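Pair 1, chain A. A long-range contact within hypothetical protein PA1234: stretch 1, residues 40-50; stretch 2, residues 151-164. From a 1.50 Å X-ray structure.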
# COMPACT_ATOMS: atom_id res chain seq x y z
N GLY A 40 11.05 9.74 -10.46
CA GLY A 40 9.96 9.43 -11.39
C GLY A 40 9.73 7.94 -11.55
O GLY A 40 10.52 7.12 -11.05
N LEU A 41 8.65 7.57 -12.25
CA LEU A 41 8.35 6.16 -12.53
C LEU A 41 8.83 5.75 -13.92
O LEU A 41 8.82 6.56 -14.85
CB LEU A 41 6.85 5.89 -12.42
CG LEU A 41 6.13 6.10 -11.08
CD1 LEU A 41 4.65 5.76 -11.24
CD2 LEU A 41 6.77 5.28 -9.96
N PRO A 42 9.25 4.47 -14.08
CA PRO A 42 9.56 3.99 -15.44
C PRO A 42 8.34 4.09 -16.34
O PRO A 42 7.21 3.86 -15.89
CB PRO A 42 9.94 2.52 -15.21
CG PRO A 42 10.33 2.44 -13.77
CD PRO A 42 9.46 3.43 -13.06
N SER A 43 8.56 4.42 -17.61
CA SER A 43 7.48 4.71 -18.55
C SER A 43 6.45 3.59 -18.68
O SER A 43 5.27 3.85 -18.90
CB SER A 43 8.06 5.03 -19.93
OG SER A 43 8.87 3.96 -20.37
N ALA A 44 6.91 2.34 -18.54
CA ALA A 44 6.03 1.18 -18.59
C ALA A 44 5.06 1.18 -17.42
O ALA A 44 3.91 0.75 -17.57
CB ALA A 44 6.85 -0.11 -18.60
N LEU A 45 5.51 1.68 -16.27
CA LEU A 45 4.69 1.73 -15.06
C LEU A 45 3.62 2.82 -15.17
O LEU A 45 2.45 2.60 -14.85
CB LEU A 45 5.57 1.98 -13.83
CG LEU A 45 5.40 1.10 -12.58
CD1 LEU A 45 5.85 1.85 -11.35
CD2 LEU A 45 3.98 0.55 -12.40
N THR A 46 4.05 4.01 -15.62
CA THR A 46 3.16 5.14 -15.91
C THR A 46 2.04 4.73 -16.87
O THR A 46 0.87 5.09 -16.68
CB THR A 46 3.97 6.32 -16.51
OG1 THR A 46 4.78 6.90 -15.47
CG2 THR A 46 3.07 7.40 -17.11
N GLU A 47 2.41 3.96 -17.89
CA GLU A 47 1.47 3.39 -18.85
C GLU A 47 0.43 2.49 -18.18
O GLU A 47 -0.77 2.70 -18.35
CB GLU A 47 2.22 2.64 -19.96
CG GLU A 47 1.39 1.65 -20.77
CD GLU A 47 0.28 2.31 -21.59
OE1 GLU A 47 -0.74 1.63 -21.87
OE2 GLU A 47 0.42 3.50 -21.96
N ARG A 48 0.91 1.51 -17.41
CA ARG A 48 0.07 0.57 -16.67
C ARG A 48 -0.93 1.30 -15.76
O ARG A 48 -2.10 0.93 -15.67
CB ARG A 48 0.93 -0.39 -15.83
CG ARG A 48 1.65 -1.50 -16.61
CD ARG A 48 2.69 -2.23 -15.74
NE ARG A 48 2.11 -3.18 -14.78
CZ ARG A 48 2.79 -3.83 -13.83
NH1 ARG A 48 2.18 -4.67 -13.01
NH2 ARG A 48 4.10 -3.64 -13.68
N LEU A 49 -0.44 2.34 -15.09
CA LEU A 49 -1.24 3.16 -14.19
C LEU A 49 -2.32 3.95 -14.94
O LEU A 49 -3.44 4.12 -14.44
CB LEU A 49 -0.31 4.10 -13.45
CG LEU A 49 -0.67 4.73 -12.11
CD1 LEU A 49 -1.07 3.69 -11.07
CD2 LEU A 49 0.55 5.50 -11.66
N GLN A 50 -1.99 4.42 -16.14
CA GLN A 50 -2.91 5.18 -16.98
C GLN A 50 -4.08 4.32 -17.47
O GLN A 50 -5.19 4.83 -17.66
CB GLN A 50 -2.13 5.76 -18.16
CG GLN A 50 -2.75 6.98 -18.82
CD GLN A 50 -1.81 7.62 -19.84
OE1 GLN A 50 -0.68 8.00 -19.52
NE2 GLN A 50 -2.28 7.76 -21.08
N LEU A 151 10.46 1.51 -4.35
CA LEU A 151 9.17 2.18 -4.27
C LEU A 151 8.28 1.88 -5.46
O LEU A 151 7.09 1.60 -5.30
CB LEU A 151 9.32 3.70 -4.12
CG LEU A 151 9.70 4.23 -2.75
CD1 LEU A 151 8.54 4.30 -1.80
CD2 LEU A 151 10.80 3.45 -2.12
N GLU A 152 8.84 1.94 -6.67
CA GLU A 152 8.05 1.67 -7.86
C GLU A 152 7.46 0.24 -7.84
O GLU A 152 6.37 0.00 -8.35
CB GLU A 152 8.90 1.85 -9.12
CG GLU A 152 10.00 0.82 -9.26
CD GLU A 152 10.97 1.15 -10.37
OE1 GLU A 152 11.40 2.32 -10.47
OE2 GLU A 152 11.30 0.22 -11.14
N HIS A 153 8.20 -0.68 -7.22
CA HIS A 153 7.78 -2.10 -7.17
C HIS A 153 6.52 -2.32 -6.34
O HIS A 153 5.74 -3.24 -6.64
CB HIS A 153 8.91 -2.98 -6.62
CG HIS A 153 10.18 -2.90 -7.41
ND1 HIS A 153 10.98 -1.78 -7.39
CD2 HIS A 153 10.80 -3.80 -8.21
CE1 HIS A 153 12.04 -1.99 -8.16
NE2 HIS A 153 11.95 -3.21 -8.66
N ALA A 154 6.31 -1.50 -5.30
CA ALA A 154 5.08 -1.60 -4.52
C ALA A 154 3.89 -1.29 -5.43
O ALA A 154 2.87 -1.98 -5.40
CB ALA A 154 5.13 -0.64 -3.32
N ILE A 155 4.05 -0.25 -6.26
CA ILE A 155 3.02 0.14 -7.21
C ILE A 155 2.80 -0.97 -8.24
O ILE A 155 1.65 -1.34 -8.52
CB ILE A 155 3.37 1.47 -7.92
CG1 ILE A 155 3.49 2.61 -6.89
CG2 ILE A 155 2.33 1.80 -8.98
CD1 ILE A 155 4.09 3.91 -7.47
N GLY A 156 3.90 -1.49 -8.80
CA GLY A 156 3.83 -2.57 -9.80
C GLY A 156 3.13 -3.81 -9.27
O GLY A 156 2.32 -4.41 -9.98
N ASP A 157 3.43 -4.18 -8.03
CA ASP A 157 2.79 -5.37 -7.45
C ASP A 157 1.27 -5.18 -7.36
O ASP A 157 0.50 -6.10 -7.68
CB ASP A 157 3.32 -5.67 -6.04
CG ASP A 157 4.72 -6.28 -6.03
OD1 ASP A 157 5.40 -6.36 -7.09
OD2 ASP A 157 5.13 -6.67 -4.91
N VAL A 158 0.83 -4.01 -6.90
CA VAL A 158 -0.61 -3.75 -6.77
C VAL A 158 -1.26 -3.69 -8.15
O VAL A 158 -2.35 -4.23 -8.35
CB VAL A 158 -0.87 -2.47 -5.95
CG1 VAL A 158 -2.32 -2.01 -6.10
CG2 VAL A 158 -0.53 -2.74 -4.48
N LEU A 159 -0.58 -3.06 -9.11
CA LEU A 159 -1.13 -3.01 -10.47
C LEU A 159 -1.28 -4.41 -11.06
O LEU A 159 -2.26 -4.67 -11.77
CB LEU A 159 -0.29 -2.13 -11.42
CG LEU A 159 -0.34 -0.62 -11.12
CD1 LEU A 159 0.31 0.19 -12.22
CD2 LEU A 159 -1.76 -0.10 -10.83
N ALA A 160 -0.33 -5.31 -10.78
CA ALA A 160 -0.43 -6.70 -11.29
C ALA A 160 -1.69 -7.39 -10.79
O ALA A 160 -2.33 -8.14 -11.53
CB ALA A 160 0.80 -7.52 -10.91
N ILE A 161 -2.06 -7.13 -9.54
CA ILE A 161 -3.31 -7.68 -9.01
C ILE A 161 -4.50 -7.16 -9.79
O ILE A 161 -5.35 -7.96 -10.24
CB ILE A 161 -3.48 -7.38 -7.50
CG1 ILE A 161 -2.45 -8.16 -6.69
CG2 ILE A 161 -4.91 -7.69 -7.04
CD1 ILE A 161 -2.18 -7.57 -5.32
N ILE A 162 -4.58 -5.85 -9.97
CA ILE A 162 -5.65 -5.22 -10.75
C ILE A 162 -5.69 -5.75 -12.19
O ILE A 162 -6.76 -6.07 -12.71
CB ILE A 162 -5.52 -3.68 -10.74
CG1 ILE A 162 -5.71 -3.13 -9.32
CG2 ILE A 162 -6.54 -3.05 -11.70
CD1 ILE A 162 -5.32 -1.68 -9.15
N GLU A 163 -4.52 -5.88 -12.82
CA GLU A 163 -4.39 -6.37 -14.20
C GLU A 163 -4.74 -7.85 -14.36
O GLU A 163 -5.31 -8.25 -15.39
CB GLU A 163 -2.97 -6.13 -14.70
CG GLU A 163 -2.65 -4.67 -14.91
CD GLU A 163 -1.16 -4.35 -14.84
OE1 GLU A 163 -0.34 -5.23 -14.47
OE2 GLU A 163 -0.79 -3.21 -15.15
N GLY A 164 -4.39 -8.65 -13.36
CA GLY A 164 -4.65 -10.09 -13.38
C GLY A 164 -6.13 -10.41 -13.26
O GLY A 164 -6.57 -11.48 -13.70
O HOH W 1 -2.51 -1.70 -16.17

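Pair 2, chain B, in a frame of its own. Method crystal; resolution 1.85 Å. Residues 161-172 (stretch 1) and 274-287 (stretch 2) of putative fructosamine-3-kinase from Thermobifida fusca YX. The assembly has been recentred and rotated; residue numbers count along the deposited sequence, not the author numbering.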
# COMPACT_ATOMS: atom_id res chain seq x y z
N GLY B 161 2.61 -1.76 24.80
CA GLY B 161 3.89 -1.85 25.48
C GLY B 161 5.05 -2.19 24.57
O GLY B 161 6.12 -2.56 25.06
N ALA B 162 4.86 -2.01 23.25
CA ALA B 162 5.92 -2.22 22.27
C ALA B 162 6.85 -1.03 22.19
O ALA B 162 8.00 -1.16 21.76
CB ALA B 162 5.32 -2.51 20.89
N LEU B 163 6.36 0.14 22.61
CA LEU B 163 7.14 1.36 22.61
C LEU B 163 7.13 1.96 24.01
O LEU B 163 6.11 1.90 24.70
CB LEU B 163 6.59 2.37 21.60
CG LEU B 163 6.65 2.02 20.11
CD1 LEU B 163 6.05 3.14 19.27
CD2 LEU B 163 8.09 1.71 19.66
N THR B 164 8.26 2.54 24.41
CA THR B 164 8.41 3.14 25.75
C THR B 164 7.94 4.60 25.73
O THR B 164 7.82 5.20 24.66
CB THR B 164 9.88 3.17 26.19
OG1 THR B 164 10.63 3.98 25.28
CG2 THR B 164 10.48 1.76 26.23
N PRO B 165 7.72 5.19 26.91
CA PRO B 165 7.39 6.63 26.93
C PRO B 165 8.45 7.53 26.24
O PRO B 165 8.10 8.54 25.62
CB PRO B 165 7.26 6.94 28.42
CG PRO B 165 6.94 5.60 29.05
CD PRO B 165 7.72 4.61 28.27
N GLY B 166 9.72 7.14 26.33
CA GLY B 166 10.82 7.83 25.65
C GLY B 166 10.75 7.70 24.13
O GLY B 166 11.00 8.66 23.42
N ASP B 167 10.40 6.51 23.66
CA ASP B 167 10.12 6.29 22.22
C ASP B 167 9.00 7.20 21.74
O ASP B 167 9.13 7.87 20.72
CB ASP B 167 9.66 4.85 21.96
CG ASP B 167 10.73 3.82 22.26
OD1 ASP B 167 11.94 4.14 22.32
OD2 ASP B 167 10.32 2.65 22.43
N VAL B 168 7.91 7.26 22.50
CA VAL B 168 6.78 8.12 22.17
C VAL B 168 7.18 9.59 22.13
O VAL B 168 6.84 10.30 21.20
CB VAL B 168 5.62 7.93 23.17
CG1 VAL B 168 4.54 9.02 22.99
CG2 VAL B 168 5.03 6.51 23.02
N ARG B 169 7.92 10.04 23.14
CA ARG B 169 8.42 11.41 23.15
C ARG B 169 9.31 11.72 21.95
O ARG B 169 9.22 12.81 21.38
CB ARG B 169 9.12 11.71 24.46
CG ARG B 169 8.14 12.13 25.55
CD ARG B 169 8.85 12.71 26.80
NE ARG B 169 9.75 11.75 27.43
CZ ARG B 169 9.39 10.80 28.30
NH1 ARG B 169 8.12 10.66 28.69
NH2 ARG B 169 10.32 9.99 28.80
N LEU B 170 10.15 10.75 21.55
CA LEU B 170 11.01 10.90 20.37
C LEU B 170 10.17 11.11 19.11
O LEU B 170 10.45 12.01 18.31
CB LEU B 170 11.94 9.69 20.20
CG LEU B 170 12.64 9.56 18.84
CD1 LEU B 170 13.47 10.82 18.51
CD2 LEU B 170 13.49 8.28 18.78
N VAL B 171 9.13 10.30 18.92
CA VAL B 171 8.29 10.47 17.74
C VAL B 171 7.52 11.80 17.83
O VAL B 171 7.31 12.47 16.82
CB VAL B 171 7.33 9.27 17.50
CG1 VAL B 171 6.35 9.56 16.32
CG2 VAL B 171 8.14 8.01 17.23
N GLU B 172 7.14 12.18 19.03
CA GLU B 172 6.43 13.46 19.22
C GLU B 172 7.30 14.68 18.89
O GLU B 172 6.78 15.69 18.45
CB GLU B 172 5.88 13.56 20.64
CG GLU B 172 4.68 12.67 20.85
CD GLU B 172 4.14 12.67 22.26
OE1 GLU B 172 4.92 12.88 23.21
OE2 GLU B 172 2.92 12.42 22.42
N TYR B 274 10.75 -4.45 15.02
CA TYR B 274 10.87 -3.21 14.27
C TYR B 274 11.06 -1.98 15.14
O TYR B 274 11.16 -0.89 14.61
CB TYR B 274 9.59 -3.00 13.46
CG TYR B 274 9.30 -4.18 12.59
CD1 TYR B 274 9.84 -4.25 11.30
CD2 TYR B 274 8.54 -5.28 13.07
CE1 TYR B 274 9.61 -5.33 10.48
CE2 TYR B 274 8.32 -6.38 12.24
CZ TYR B 274 8.85 -6.38 10.94
OH TYR B 274 8.67 -7.45 10.09
N ARG B 275 11.09 -2.15 16.45
CA ARG B 275 11.27 -1.01 17.35
C ARG B 275 12.56 -0.24 17.10
O ARG B 275 12.54 0.99 16.97
CB ARG B 275 11.21 -1.44 18.82
CG ARG B 275 11.45 -0.29 19.79
CD ARG B 275 11.56 -0.72 21.23
NE ARG B 275 11.99 0.41 22.05
CZ ARG B 275 13.26 0.78 22.24
NH1 ARG B 275 14.26 0.08 21.72
NH2 ARG B 275 13.53 1.84 22.98
N THR B 276 13.71 -0.93 17.10
CA THR B 276 14.96 -0.18 16.95
C THR B 276 15.00 0.57 15.61
O THR B 276 15.48 1.71 15.54
CB THR B 276 16.22 -1.05 17.18
OG1 THR B 276 16.27 -2.08 16.20
CG2 THR B 276 16.18 -1.68 18.57
N THR B 277 14.46 -0.02 14.55
CA THR B 277 14.43 0.67 13.25
C THR B 277 13.56 1.93 13.34
O THR B 277 13.91 3.01 12.83
CB THR B 277 13.90 -0.23 12.13
OG1 THR B 277 14.68 -1.43 12.07
CG2 THR B 277 13.98 0.51 10.77
N LEU B 278 12.41 1.79 13.99
CA LEU B 278 11.55 2.96 14.22
C LEU B 278 12.33 4.06 14.95
O LEU B 278 12.32 5.22 14.52
CB LEU B 278 10.31 2.55 15.03
CG LEU B 278 9.41 3.72 15.44
CD1 LEU B 278 8.87 4.47 14.23
CD2 LEU B 278 8.32 3.24 16.36
N VAL B 279 13.01 3.70 16.04
CA VAL B 279 13.74 4.69 16.83
C VAL B 279 14.83 5.34 15.99
O VAL B 279 14.95 6.56 15.97
CB VAL B 279 14.35 4.09 18.12
CG1 VAL B 279 15.29 5.11 18.82
CG2 VAL B 279 13.22 3.62 19.05
N ASP B 280 15.59 4.52 15.28
CA ASP B 280 16.70 5.02 14.47
C ASP B 280 16.19 5.97 13.38
O ASP B 280 16.83 6.98 13.07
CB ASP B 280 17.44 3.86 13.82
CG ASP B 280 18.24 3.02 14.82
OD1 ASP B 280 18.40 3.43 16.00
OD2 ASP B 280 18.70 1.92 14.43
N THR B 281 15.05 5.62 12.79
CA THR B 281 14.45 6.40 11.69
C THR B 281 13.90 7.76 12.19
O THR B 281 14.05 8.79 11.52
CB THR B 281 13.39 5.55 10.94
OG1 THR B 281 13.99 4.33 10.48
CG2 THR B 281 12.79 6.28 9.73
N ALA B 282 13.27 7.74 13.36
CA ALA B 282 12.81 8.96 14.03
C ALA B 282 14.00 9.88 14.31
O ALA B 282 13.95 11.06 14.00
CB ALA B 282 12.09 8.61 15.33
N ARG B 283 15.07 9.33 14.89
CA ARG B 283 16.28 10.12 15.10
C ARG B 283 16.82 10.74 13.81
O ARG B 283 17.21 11.91 13.78
CB ARG B 283 17.36 9.27 15.76
CG ARG B 283 17.09 9.08 17.21
CD ARG B 283 17.98 8.06 17.84
NE ARG B 283 17.78 8.11 19.28
CZ ARG B 283 18.03 7.10 20.11
NH1 ARG B 283 18.51 5.94 19.66
NH2 ARG B 283 17.79 7.26 21.41
N ALA B 284 16.84 9.93 12.75
CA ALA B 284 17.30 10.37 11.44
C ALA B 284 16.42 11.49 10.86
O ALA B 284 16.93 12.48 10.32
CB ALA B 284 17.40 9.18 10.47
N ALA B 285 15.10 11.31 10.94
CA ALA B 285 14.16 12.35 10.53
C ALA B 285 14.44 13.68 11.27
O ALA B 285 14.42 14.76 10.67
CB ALA B 285 12.72 11.90 10.78
N LEU B 286 14.67 13.59 12.57
CA LEU B 286 14.89 14.82 13.36
C LEU B 286 16.10 15.61 12.90
O LEU B 286 16.09 16.84 12.95
CB LEU B 286 15.05 14.51 14.84
CG LEU B 286 13.80 14.58 15.71
CD1 LEU B 286 14.24 14.54 17.19
CD2 LEU B 286 13.01 15.85 15.42
N ARG B 287 17.14 14.92 12.47
CA ARG B 287 18.38 15.58 12.11
C ARG B 287 18.48 15.79 10.60
O ARG B 287 19.52 16.21 10.12
CB ARG B 287 19.57 14.78 12.63
CG ARG B 287 19.83 13.50 11.89
CD ARG B 287 20.99 12.74 12.49
NE ARG B 287 21.11 11.42 11.85
CZ ARG B 287 20.92 10.25 12.45
NH1 ARG B 287 20.63 10.16 13.75
NH2 ARG B 287 21.06 9.14 11.74

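Pair 1 and pair 2 share one arrangement. A short loop leads into a helix, and that helix packs against a second helix far along the same chain. The N-to-C directions of the helices differ by 41° in pair 1 and 32° in pair 2. The axes approach to 10.6 Å and 9.5 Å. Fourteen central residues superpose with an RMSD of 0.6 Å.

The side chains that coincide most closely lie in the loop. L41(A) matches L163(B), and both leucines have the same mt rotamer. Each starts sideways and brings its end nearer the partner helix. L41(A) CD2 lies 3.9 Å from I155(A) CD1. L163(B) CD2 lies 3.6 Å from L278(B) CD2. I155(A) and L278(B) also match, so both pairs make this apolar contact, with isoleucine in one and leucine in the other.

P42(A) matches T164(B) at the N-cap. The proline has no hydroxyl, and its CD rests 3.4 Å from E152(A) OE1. The threonine caps its helix: T164(B) OG1 accepts from D167(B) N at 3.0 Å.

L45(A) matches D167(B), and here the chemistry differs. L45(A) is a knob among E152(A), I155(A), G156(A) and L159(A). Its CD2 reaches L159(A) CD1 at 3.7 Å and lies 4.1 Å from G156(A) CA. D167(B) instead forms a salt bridge with R275(B), the match of E152(A). R275(B) NE donates to D167(B) OD2 at 2.8 Å, and R275(B) NH2 adds a weak bond to D167(B) OD1 at 2.9 Å. D167(B) OD2 also accepts from T164(B) N at 2.9 Å, which ties the salt bridge to the start of the helix.

One turn on, the roles change. R48(A) matches L170(B), and both are knobs. R48(A) sits among G156(A), L159(A), A160(A) and E163(A), and its guanidinium forms a salt bridge with E163(A). R48(A) NE donates to E163(A) OE2 at 2.9 Å, and R48(A) NH1 to E163(A) OE1 at 3.0 Å. Water 1 also links R48(A) O to E163(A) OE2. L170(B) makes an apolar contact instead: its CD2 lies 3.6 Å from V279(B) CG1, and its CG lies 3.7 Å from A282(B) CB. V279(B) matches G156(A), so a valine side chain occupies a position where pair 1 has none.

L49(A) matches V171(B), and L159(A) matches A282(B). The leucines meet at 3.9 Å, L49(A) CD1 to L159(A) CD2. In pair 2 the smaller residues are 4.4 Å apart, V171(B) CG2 to A282(B) CB. Each pair thus combines apolar packing with one salt bridge, placed at different matched positions along the first helix.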